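Local coordinates for protein thioredoxin reductase (Streptomyces clavuligerus, PDB 4NTD) that binds FAD and glutathione and, as a flavoenzyme of the thioredoxin reductase family, probably catalyses disulfide formation in the natural product holomycin, at residues R134-T139 / F317-Q322; A46-R51 / M311-A316; G264-L269 / P290-V295; I279-D282 / L286-V289. One frame throughout, in Å; residues are numbered along the deposited sequence. Where two conformers were deposited one is given.

Contact 1 (R134-T139 / F317-Q322); sequences RVVVAT and FALNHQ. With GSH (glutathione), chain B.
Leu319 lays both its methyls over the aliphatic part of strand 134-137. CD1 reaches Val136 CG2 at 3.7 Å, and CD2 lies 3.9 Å from Arg134 CG, the leucine and arginine side chains passing head to tail. Arg134 bends at chi2 (-68°), which carries its guanidinium past Leu319 to the amide of Gln322. The guanidinium and amide planes are only 29° apart. Arg134 NH2 donates to Gln322 OE1 at 2.7 Å, in the carbonyl plane on a lone pair, with an N-H...O angle of 161°. Two waters also donate to Gln322 OE1, and one of them bridges Arg134 NE to the carbonyl oxygen of Leu319. Glu326, one turn further on, forms a salt bridge with Arg134 NH2, so this guanidinium is gripped by helix 305-338 at two levels. From the same helix, His321 NE2 donates at 2.9 Å to OE1 of a glutathione that also bonds Arg65 of the second subunit. The axes of the two segments lie 10.7 Å apart and run almost antiparallel, an alpha/beta layer over the parallel sheet of the Rossmann-like FAD domain of pyridine nucleotide-disulphide oxidoreductases.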
loop_
_atom_site.group_PDB
_atom_site.type_symbol
_atom_site.label_atom_id
_atom_site.label_comp_id
_atom_site.label_asym_id
_atom_site.label_seq_id
_atom_site.Cartn_x
_atom_site.Cartn_y
_atom_site.Cartn_z
ATOM N N ARG A 134 3.533 10.125 -19.629
ATOM C CA ARG A 134 4.099 9.464 -18.451
ATOM C C ARG A 134 4.043 7.944 -18.581
ATOM O O ARG A 134 3.256 7.407 -19.365
ATOM C CB ARG A 134 3.330 9.881 -17.196
ATOM C CG ARG A 134 3.356 11.370 -16.883
ATOM C CD ARG A 134 4.741 11.831 -16.469
ATOM N NE ARG A 134 4.746 13.215 -16.000
ATOM C CZ ARG A 134 4.813 14.296 -16.778
ATOM N NH1 ARG A 134 4.880 14.193 -18.104
ATOM N NH2 ARG A 134 4.808 15.501 -16.220
ATOM N N VAL A 135 4.880 7.262 -17.801
ATOM C CA VAL A 135 4.908 5.799 -17.756
ATOM C C VAL A 135 4.924 5.311 -16.307
ATOM O O VAL A 135 5.636 5.865 -15.467
ATOM C CB VAL A 135 6.143 5.235 -18.497
ATOM C CG1 VAL A 135 6.223 3.717 -18.362
ATOM C CG2 VAL A 135 6.104 5.633 -19.965
ATOM N N VAL A 136 4.124 4.282 -16.028
ATOM C CA VAL A 136 4.195 3.539 -14.772
ATOM C C VAL A 136 4.626 2.115 -15.109
ATOM O O VAL A 136 3.944 1.425 -15.869
ATOM C CB VAL A 136 2.837 3.500 -14.038
ATOM C CG1 VAL A 136 2.940 2.681 -12.754
ATOM C CG2 VAL A 136 2.350 4.911 -13.737
ATOM N N VAL A 137 5.760 1.688 -14.558
ATOM C CA VAL A 137 6.262 0.330 -14.761
ATOM C C VAL A 137 5.854 -0.524 -13.561
ATOM O O VAL A 137 6.269 -0.259 -12.430
ATOM C CB VAL A 137 7.794 0.311 -14.947
ATOM C CG1 VAL A 137 8.302 -1.114 -15.134
ATOM C CG2 VAL A 137 8.191 1.178 -16.135
ATOM N N ALA A 138 5.022 -1.530 -13.817
ATOM C CA ALA A 138 4.509 -2.420 -12.774
ATOM C C ALA A 138 4.592 -3.861 -13.268
ATOM O O ALA A 138 3.606 -4.595 -13.283
ATOM C CB ALA A 138 3.078 -2.044 -12.423
ATOM N N THR A 139 5.804 -4.251 -13.652
ATOM C CA THR A 139 6.056 -5.489 -14.392
ATOM C C THR A 139 6.401 -6.706 -13.522
ATOM O O THR A 139 6.665 -7.792 -14.046
ATOM C CB THR A 139 7.209 -5.255 -15.381
ATOM O OG1 THR A 139 8.270 -4.573 -14.703
ATOM C CG2 THR A 139 6.740 -4.407 -16.553
ATOM N N PHE A 317 -1.488 9.172 -7.351
ATOM C CA PHE A 317 -1.642 10.419 -6.589
ATOM C C PHE A 317 -0.526 11.399 -6.971
ATOM O O PHE A 317 -0.793 12.527 -7.392
ATOM C CB PHE A 317 -1.592 10.087 -5.087
ATOM C CG PHE A 317 -2.041 11.199 -4.170
ATOM C CD1 PHE A 317 -3.177 11.041 -3.386
ATOM C CD2 PHE A 317 -1.304 12.372 -4.042
ATOM C CE1 PHE A 317 -3.586 12.040 -2.521
ATOM C CE2 PHE A 317 -1.715 13.376 -3.181
ATOM C CZ PHE A 317 -2.854 13.206 -2.416
ATOM N N ALA A 318 0.720 10.949 -6.847
ATOM C CA ALA A 318 1.886 11.788 -7.136
ATOM C C ALA A 318 1.985 12.159 -8.616
ATOM O O ALA A 318 2.291 13.303 -8.962
ATOM C CB ALA A 318 3.159 11.089 -6.680
ATOM N N LEU A 319 1.716 11.191 -9.486
ATOM C CA LEU A 319 1.824 11.397 -10.927
ATOM C C LEU A 319 0.816 12.442 -11.410
ATOM O O LEU A 319 1.179 13.363 -12.145
ATOM C CB LEU A 319 1.643 10.064 -11.665
ATOM C CG LEU A 319 1.941 10.004 -13.168
ATOM C CD1 LEU A 319 2.231 8.567 -13.583
ATOM C CD2 LEU A 319 0.805 10.579 -14.003
ATOM N N ASN A 320 -0.440 12.312 -10.992
ATOM C CA ASN A 320 -1.457 13.286 -11.382
ATOM C C ASN A 320 -1.135 14.680 -10.855
ATOM O O ASN A 320 -1.293 15.666 -11.571
ATOM C CB ASN A 320 -2.848 12.878 -10.905
ATOM C CG ASN A 320 -3.911 13.878 -11.322
ATOM O OD1 ASN A 320 -4.205 14.024 -12.509
ATOM N ND2 ASN A 320 -4.470 14.593 -10.355
ATOM N N HIS A 321 -0.686 14.754 -9.605
ATOM C CA HIS A 321 -0.290 16.029 -9.004
ATOM C C HIS A 321 0.762 16.745 -9.835
ATOM O O HIS A 321 0.662 17.949 -10.075
ATOM C CB HIS A 321 0.237 15.822 -7.585
ATOM C CG HIS A 321 -0.783 16.090 -6.533
ATOM N ND1 HIS A 321 -0.620 17.065 -5.575
ATOM C CD2 HIS A 321 -2.001 15.542 -6.314
ATOM C CE1 HIS A 321 -1.685 17.090 -4.799
ATOM N NE2 HIS A 321 -2.538 16.173 -5.223
ATOM N N GLN A 322 1.767 16.000 -10.278
ATOM C CA GLN A 322 2.852 16.604 -11.032
ATOM C C GLN A 322 2.436 16.922 -12.474
ATOM O O GLN A 322 2.936 17.884 -13.059
ATOM C CB GLN A 322 4.108 15.733 -10.967
ATOM C CG GLN A 322 5.384 16.507 -11.262
ATOM C CD GLN A 322 5.634 16.678 -12.747
ATOM O OE1 GLN A 322 5.222 15.845 -13.553
ATOM N NE2 GLN A 322 6.295 17.768 -13.119
HETATM N N1 GSH B . -1.780 16.114 -0.397
HETATM C CA1 GSH B . -1.887 16.974 -1.576
HETATM C C1 GSH B . -0.611 17.838 -1.644
HETATM O O11 GSH B . -0.601 18.871 -0.931
HETATM O O12 GSH B . 0.318 17.456 -2.399
HETATM C CB1 GSH B . -3.043 17.939 -1.467
HETATM C CG1 GSH B . -4.044 17.784 -2.611
HETATM C CD1 GSH B . -4.762 16.447 -2.459
HETATM O OE1 GSH B . -4.469 15.476 -3.154
HETATM N N2 GSH B . -5.788 16.491 -1.604
HETATM C CA2 GSH B . -6.609 15.321 -1.278
HETATM C C2 GSH B . -5.903 14.572 -0.227
HETATM O O2 GSH B . -4.955 15.016 0.422
HETATM C CB2 GSH B . -6.533 14.193 -2.309
HETATM S SG2 GSH B . -8.055 13.421 -2.991
HETATM N N3 GSH B . -6.358 13.333 -0.235
HETATM C CA3 GSH B . -5.719 12.336 0.512
HETATM C C3 GSH B . -6.553 11.666 1.637
HETATM O O31 GSH B . -7.905 11.857 1.692
HETATM O O32 GSH B . -5.974 10.871 2.488
HETATM O O HOH W 1 3.647 13.361 -13.480
HETATM O O HOH W 2 6.539 13.590 -13.889
#

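Contact 2 (A46-R51 / M311-A316); sequences ALVLAR and MGSAAA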
loop_
_atom_site.group_PDB
_atom_site.type_symbol
_atom_site.label_atom_id
_atom_site.label_comp_id
_atom_site.label_asym_id
_atom_site.label_seq_id
_atom_site.Cartn_x
_atom_site.Cartn_y
_atom_site.Cartn_z
ATOM N N ALA A 46 -3.873 2.642 -12.523
ATOM C CA ALA A 46 -4.789 2.991 -13.613
ATOM C C ALA A 46 -6.170 3.416 -13.109
ATOM O O ALA A 46 -6.785 4.325 -13.671
ATOM C CB ALA A 46 -4.923 1.829 -14.588
ATOM N N LEU A 47 -6.652 2.757 -12.057
ATOM C CA LEU A 47 -7.964 3.064 -11.486
ATOM C C LEU A 47 -8.034 4.518 -11.018
ATOM O O LEU A 47 -8.964 5.248 -11.372
ATOM C CB LEU A 47 -8.277 2.112 -10.325
ATOM C CG LEU A 47 -9.582 2.331 -9.550
ATOM C CD1 LEU A 47 -10.782 2.354 -10.483
ATOM C CD2 LEU A 47 -9.752 1.257 -8.486
ATOM N N VAL A 48 -7.043 4.938 -10.239
ATOM C CA VAL A 48 -7.006 6.304 -9.709
ATOM C C VAL A 48 -6.779 7.318 -10.840
ATOM O O VAL A 48 -7.421 8.371 -10.871
ATOM C CB VAL A 48 -5.943 6.441 -8.593
ATOM C CG1 VAL A 48 -5.785 7.891 -8.152
ATOM C CG2 VAL A 48 -6.318 5.564 -7.403
ATOM N N LEU A 49 -5.891 6.991 -11.776
ATOM C CA LEU A 49 -5.597 7.887 -12.901
ATOM C C LEU A 49 -6.791 8.084 -13.838
ATOM O O LEU A 49 -7.046 9.203 -14.287
ATOM C CB LEU A 49 -4.385 7.389 -13.693
ATOM C CG LEU A 49 -3.043 7.504 -12.966
ATOM C CD1 LEU A 49 -1.986 6.654 -13.655
ATOM C CD2 LEU A 49 -2.594 8.957 -12.870
ATOM N N ALA A 50 -7.519 7.007 -14.130
ATOM C CA ALA A 50 -8.716 7.092 -14.976
ATOM C C ALA A 50 -9.827 7.885 -14.283
ATOM O O ALA A 50 -10.528 8.668 -14.925
ATOM C CB ALA A 50 -9.207 5.702 -15.355
ATOM N N ARG A 51 -9.973 7.689 -12.974
ATOM C CA ARG A 51 -10.913 8.482 -12.175
ATOM C C ARG A 51 -10.523 9.967 -12.142
ATOM O O ARG A 51 -11.383 10.832 -11.965
ATOM C CB ARG A 51 -11.023 7.923 -10.753
ATOM C CG ARG A 51 -11.859 6.649 -10.651
ATOM C CD ARG A 51 -11.926 6.127 -9.222
ATOM N NE ARG A 51 -12.230 7.214 -8.299
ATOM C CZ ARG A 51 -13.435 7.754 -8.119
ATOM N NH1 ARG A 51 -14.502 7.283 -8.759
ATOM N NH2 ARG A 51 -13.576 8.765 -7.271
ATOM N N MET A 311 0.757 0.875 -3.436
ATOM C CA MET A 311 1.777 1.693 -4.077
ATOM C C MET A 311 1.340 2.174 -5.466
ATOM O O MET A 311 1.783 3.231 -5.919
ATOM C CB MET A 311 3.111 0.953 -4.117
ATOM C CG MET A 311 3.791 0.902 -2.755
ATOM S SD MET A 311 4.052 2.549 -2.062
ATOM C CE MET A 311 4.805 3.359 -3.472
ATOM N N GLY A 312 0.462 1.420 -6.131
ATOM C CA GLY A 312 -0.157 1.886 -7.373
ATOM C C GLY A 312 -0.979 3.145 -7.155
ATOM O O GLY A 312 -0.876 4.106 -7.918
ATOM N N SER A 313 -1.781 3.147 -6.093
ATOM C CA SER A 313 -2.565 4.323 -5.728
ATOM C C SER A 313 -1.661 5.515 -5.393
ATOM O O SER A 313 -1.916 6.635 -5.837
ATOM C CB SER A 313 -3.489 4.011 -4.547
ATOM O OG SER A 313 -4.290 5.134 -4.219
ATOM N N ALA A 314 -0.604 5.269 -4.619
ATOM C CA ALA A 314 0.332 6.331 -4.235
ATOM C C ALA A 314 1.041 6.932 -5.450
ATOM O O ALA A 314 1.245 8.145 -5.520
ATOM C CB ALA A 314 1.344 5.815 -3.225
ATOM N N ALA A 315 1.407 6.083 -6.407
ATOM C CA ALA A 315 2.026 6.546 -7.648
ATOM C C ALA A 315 1.066 7.418 -8.454
ATOM O O ALA A 315 1.454 8.476 -8.949
ATOM C CB ALA A 315 2.498 5.361 -8.480
ATOM N N ALA A 316 -0.186 6.978 -8.568
ATOM C CA ALA A 316 -1.215 7.735 -9.287
ATOM C C ALA A 316 -1.427 9.125 -8.680
ATOM O O ALA A 316 -1.531 10.118 -9.401
ATOM C CB ALA A 316 -2.524 6.962 -9.294
#
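Ala316 points its methyl at helix 40-51, where Val48 and Leu49 take it up between them. The two helices are neighbours in one layer of the Rossmann-like FAD domain: helix 40-51 carries the FAD-binding Gly41 in its first turn, and the second is the long helix 305-338. Their short segments run the same way, crossing at -32°, and the axes of these segments come within 8.3 Å, consistent with the small side chain of Ala316 between them. Val48 also faces the partner helix, so CB meets CB, 3.5 Å from Val48 to Ala316, with Val48 CG1 close alongside. Leu49 starts off at an angle to the interface, but with CG beside its own backbone N (chi1 -70°) the branch swings back, setting Leu49 CG 3.7 Å from Ala316 CB. All four touching residues are buried. Beyond them, Leu49 leans on Val56 of the neighbouring strand, while Val48 packs on Tyr164 of the second subunit, placing the pair of helices at the dimer interface. No hydrogen bond joins the two segments. One turn back, the hydroxyl of Ser313 merely brushes a methyl, with Ser313 OG 3.8 Å from Val48 CG2.

Contact 3 (G264-L269 / P290-V295); sequences GLLTAL and PGVWAV
With chi1 at -63° and chi2 at 165°, Leu266 stretches from the flank of its helix toward strand 292-294, bringing two methyls onto Val292 and Ala294. Its branch divides between them: Leu266 CD2 lies 3.7 Å from Val292 CG1, and Leu266 CD1 reaches the methyl of Ala294 at 4.0 Å. Val292 holds CG1 anti to its backbone N, which leaves the other methyl turned toward the next leucine along the helix. That residue, Leu269, already faces the strand and crosses the valine at a slant, with Leu269 CD1 4.1 Å from Val292 CG2. The valine is thus straddled, one methyl to each leucine, and every contact across the pair of segments is apolar.

The helix runs roughly opposite to the strand, at 147°, with the axes of the two segments 10.6 Å apart. It packs on one face of strand 292-294, an edge strand, within this chain, of the five-stranded parallel sheet of the Rossmann-like FAD domain. Trp293, between Val292 and Ala294, points the other way and packs on Ala315, Ala318 and Leu319 of helix 305-338, its indole NE1 bonded to the hydroxyl of Ser284, so strand 292-294 has a helix on each face. Along its inner edge the strand pairs in parallel with strand 134-137, Trp293 bonding through its backbone to both Val135 and Val137. On the helix side Leu266 CD2 also meets Val137 CG2, at 3.6 Å, and Leu269 extends onto Val109 of strand 106-112.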
loop_
_atom_site.group_PDB
_atom_site.type_symbol
_atom_site.label_atom_id
_atom_site.label_comp_id
_atom_site.label_asym_id
_atom_site.label_seq_id
_atom_site.Cartn_x
_atom_site.Cartn_y
_atom_site.Cartn_z
ATOM N N GLY A 264 14.244 -4.283 -16.746
ATOM C CA GLY A 264 15.043 -3.983 -17.935
ATOM C C GLY A 264 14.677 -2.670 -18.611
ATOM O O GLY A 264 15.556 -1.940 -19.071
ATOM N N LEU A 265 13.382 -2.365 -18.668
ATOM C CA LEU A 265 12.917 -1.116 -19.279
ATOM C C LEU A 265 13.355 0.100 -18.466
ATOM O O LEU A 265 13.637 1.159 -19.028
ATOM C CB LEU A 265 11.392 -1.118 -19.438
ATOM C CG LEU A 265 10.816 -2.186 -20.374
ATOM C CD1 LEU A 265 9.305 -2.280 -20.216
ATOM C CD2 LEU A 265 11.187 -1.905 -21.825
ATOM N N LEU A 266 13.410 -0.059 -17.146
ATOM C CA LEU A 266 13.853 1.013 -16.253
ATOM C C LEU A 266 15.358 1.249 -16.385
ATOM O O LEU A 266 15.807 2.394 -16.455
ATOM C CB LEU A 266 13.481 0.687 -14.803
ATOM C CG LEU A 266 11.974 0.570 -14.536
ATOM C CD1 LEU A 266 11.703 -0.097 -13.196
ATOM C CD2 LEU A 266 11.305 1.936 -14.602
ATOM N N THR A 267 16.130 0.166 -16.431
ATOM C CA THR A 267 17.574 0.258 -16.648
ATOM C C THR A 267 17.896 0.957 -17.974
ATOM O O THR A 267 18.773 1.822 -18.024
ATOM C CB THR A 267 18.233 -1.136 -16.617
ATOM O OG1 THR A 267 17.995 -1.744 -15.342
ATOM C CG2 THR A 267 19.741 -1.042 -16.853
ATOM N N ALA A 268 17.174 0.594 -19.034
ATOM C CA ALA A 268 17.389 1.183 -20.361
ATOM C C ALA A 268 17.060 2.679 -20.403
ATOM O O ALA A 268 17.666 3.428 -21.171
ATOM C CB ALA A 268 16.582 0.434 -21.411
ATOM N N LEU A 269 16.107 3.105 -19.576
ATOM C CA LEU A 269 15.756 4.525 -19.445
ATOM C C LEU A 269 16.792 5.327 -18.647
ATOM O O LEU A 269 16.759 6.559 -18.653
ATOM C CB LEU A 269 14.375 4.679 -18.792
ATOM C CG LEU A 269 13.171 4.443 -19.707
ATOM C CD1 LEU A 269 11.920 4.146 -18.894
ATOM C CD2 LEU A 269 12.946 5.639 -20.621
ATOM N N PRO A 290 12.735 11.659 -14.777
ATOM C CA PRO A 290 11.472 12.392 -14.691
ATOM C C PRO A 290 10.356 11.759 -15.525
ATOM O O PRO A 290 10.584 11.358 -16.667
ATOM C CB PRO A 290 11.830 13.788 -15.218
ATOM C CG PRO A 290 13.297 13.915 -15.000
ATOM C CD PRO A 290 13.857 12.534 -15.164
ATOM N N GLY A 291 9.173 11.646 -14.928
ATOM C CA GLY A 291 8.000 11.111 -15.609
ATOM C C GLY A 291 7.834 9.602 -15.556
ATOM O O GLY A 291 6.873 9.073 -16.117
ATOM N N VAL A 292 8.751 8.911 -14.879
ATOM C CA VAL A 292 8.748 7.447 -14.824
ATOM C C VAL A 292 8.567 6.954 -13.387
ATOM O O VAL A 292 9.433 7.163 -12.535
ATOM C CB VAL A 292 10.050 6.861 -15.412
ATOM C CG1 VAL A 292 10.048 5.337 -15.327
ATOM C CG2 VAL A 292 10.232 7.317 -16.853
ATOM N N TRP A 293 7.430 6.305 -13.136
ATOM C CA TRP A 293 7.130 5.691 -11.843
ATOM C C TRP A 293 7.300 4.175 -11.932
ATOM O O TRP A 293 7.168 3.592 -13.009
ATOM C CB TRP A 293 5.695 6.023 -11.406
ATOM C CG TRP A 293 5.567 7.274 -10.576
ATOM C CD1 TRP A 293 5.427 7.341 -9.222
ATOM C CD2 TRP A 293 5.559 8.630 -11.046
ATOM N NE1 TRP A 293 5.336 8.650 -8.816
ATOM C CE2 TRP A 293 5.414 9.462 -9.915
ATOM C CE3 TRP A 293 5.658 9.222 -12.312
ATOM C CZ2 TRP A 293 5.369 10.854 -10.009
ATOM C CZ3 TRP A 293 5.615 10.608 -12.404
ATOM C CH2 TRP A 293 5.472 11.406 -11.259
ATOM N N ALA A 294 7.591 3.548 -10.793
ATOM C CA ALA A 294 7.690 2.091 -10.700
ATOM C C ALA A 294 7.030 1.614 -9.410
ATOM O O ALA A 294 7.285 2.176 -8.346
ATOM C CB ALA A 294 9.144 1.654 -10.743
ATOM N N VAL A 295 6.181 0.590 -9.508
ATOM C CA VAL A 295 5.433 0.082 -8.351
ATOM C C VAL A 295 5.354 -1.441 -8.324
ATOM O O VAL A 295 5.388 -2.094 -9.367
ATOM C CB VAL A 295 3.990 0.642 -8.298
ATOM C CG1 VAL A 295 3.997 2.163 -8.270
ATOM C CG2 VAL A 295 3.155 0.135 -9.465
#

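Contact 4 (I279-D282 / L286-V289); sequences IATD and LTSV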
loop_
_atom_site.group_PDB
_atom_site.type_symbol
_atom_site.label_atom_id
_atom_site.label_comp_id
_atom_site.label_asym_id
_atom_site.label_seq_id
_atom_site.Cartn_x
_atom_site.Cartn_y
_atom_site.Cartn_z
ATOM N N ILE A 279 15.973 -0.907 -8.453
ATOM C CA ILE A 279 15.743 0.445 -8.966
ATOM C C ILE A 279 15.253 1.335 -7.824
ATOM O O ILE A 279 14.321 0.977 -7.105
ATOM C CB ILE A 279 14.716 0.464 -10.127
ATOM C CG1 ILE A 279 15.260 -0.277 -11.360
ATOM C CG2 ILE A 279 14.331 1.896 -10.497
ATOM C CD1 ILE A 279 16.478 0.354 -12.004
ATOM N N ALA A 280 15.897 2.488 -7.663
ATOM C CA ALA A 280 15.594 3.397 -6.564
ATOM C C ALA A 280 14.336 4.208 -6.856
ATOM O O ALA A 280 14.125 4.659 -7.981
ATOM C CB ALA A 280 16.772 4.327 -6.312
ATOM N N THR A 281 13.501 4.381 -5.836
ATOM C CA THR A 281 12.315 5.225 -5.945
ATOM C C THR A 281 12.147 6.069 -4.695
ATOM O O THR A 281 12.679 5.733 -3.636
ATOM C CB THR A 281 11.025 4.395 -6.114
ATOM O OG1 THR A 281 10.836 3.553 -4.970
ATOM C CG2 THR A 281 11.082 3.539 -7.368
ATOM N N ASP A 282 11.398 7.162 -4.820
ATOM C CA ASP A 282 10.904 7.859 -3.636
ATOM C C ASP A 282 9.685 7.093 -3.120
ATOM O O ASP A 282 9.339 6.035 -3.658
ATOM C CB ASP A 282 10.640 9.355 -3.907
ATOM C CG ASP A 282 9.383 9.624 -4.728
ATOM O OD1 ASP A 282 8.577 8.707 -4.988
ATOM O OD2 ASP A 282 9.203 10.800 -5.109
ATOM N N LEU A 286 8.366 7.254 -7.637
ATOM C CA LEU A 286 9.044 8.041 -8.671
ATOM C C LEU A 286 10.520 7.652 -8.746
ATOM O O LEU A 286 11.219 7.658 -7.733
ATOM C CB LEU A 286 8.902 9.542 -8.397
ATOM C CG LEU A 286 9.578 10.523 -9.365
ATOM C CD1 LEU A 286 9.084 10.343 -10.794
ATOM C CD2 LEU A 286 9.351 11.952 -8.895
ATOM N N THR A 287 10.980 7.314 -9.950
ATOM C CA THR A 287 12.376 6.933 -10.186
ATOM C C THR A 287 13.240 8.178 -10.412
ATOM O O THR A 287 12.743 9.302 -10.338
ATOM C CB THR A 287 12.508 6.002 -11.414
ATOM O OG1 THR A 287 12.216 6.736 -12.609
ATOM C CG2 THR A 287 11.574 4.799 -11.301
ATOM N N SER A 288 14.525 7.975 -10.700
ATOM C CA SER A 288 15.442 9.083 -10.986
ATOM C C SER A 288 15.216 9.727 -12.359
ATOM O O SER A 288 15.772 10.790 -12.642
ATOM C CB SER A 288 16.896 8.614 -10.877
ATOM O OG SER A 288 17.220 7.702 -11.913
ATOM N N VAL A 289 14.423 9.080 -13.212
ATOM C CA VAL A 289 14.091 9.622 -14.529
ATOM C C VAL A 289 12.753 10.355 -14.439
ATOM O O VAL A 289 11.745 9.749 -14.064
ATOM C CB VAL A 289 14.012 8.507 -15.593
ATOM C CG1 VAL A 289 13.546 9.065 -16.933
ATOM C CG2 VAL A 289 15.366 7.829 -15.742
HETATM O O HOH W 3 15.638 5.302 -10.203
#
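Asp282 and Leu286 are joined by two hydrogen bonds. Asp282 N donates to Leu286 O at 3.0 Å with an N-H...O angle of 158°, and in return Leu286 N donates to Asp282 OD1, also at 3.0 Å. This second donor comes from above the carboxylate plane, 53° out of it. A chi1 of 74° tucks the carboxylate between the aspartate's own backbone N and carbonyl carbon, within range of segment 286-289. Asp282 OD1 also accepts from Ser284 N, the bond that defines an Asx turn, so one oxygen takes bonds from the turn and from the segment after it.

Further along, the two arms of the loop draw apart, and a water spans the gap: it donates to Ala280 O at 2.8 Å and accepts from Ser288 N. The result is a hairpin-like excursion between helix 264-269 and strand 292-294, lacking regular strand structure. Thr281 CA makes a CA-H...O contact of 3.2 Å with Leu286 O.

Thr287 begins an ST turn, its OG1 accepting from Val289 N at 3.3 Å, and the same hydroxyl is bonded to Val292 O. Its methyl turns to segment 279-282, where Thr287 CG2 lies 4.1 Å from Ile279 CG2 and 4.2 Å from Thr281 CG2. Leu286 sets its CB against the Asp282 carboxylate and packs on Trp293, while Thr281 O accepts a bond from Arg283 of the second subunit.

In the fold
All four contacts gather around the five-stranded parallel sheet of the FAD domain. Along the chain the segments come as 46-51, 134-139, 264-269, 279-282, 286-289, 290-295, 311-316 and 317-322, so contacts 1 and 2 cross, while contact 4 lies within the span of contact 3 and both within theirs. Contacts 1 and 2 share helix 305-338, their centres about 7 Å apart; those of contacts 3 and 4 are about 8 Å apart. Neighbouring strands 134-137 and 292-294 tie contact 1 to contact 3, centres about 10 Å apart. Contact 2 lies about 17 Å, centre to centre, from contacts 3 and 4. Distant parts of the sequence thus meet in the domain that carries the FAD, and contacts 1, 2 and 4 also touch the second subunit.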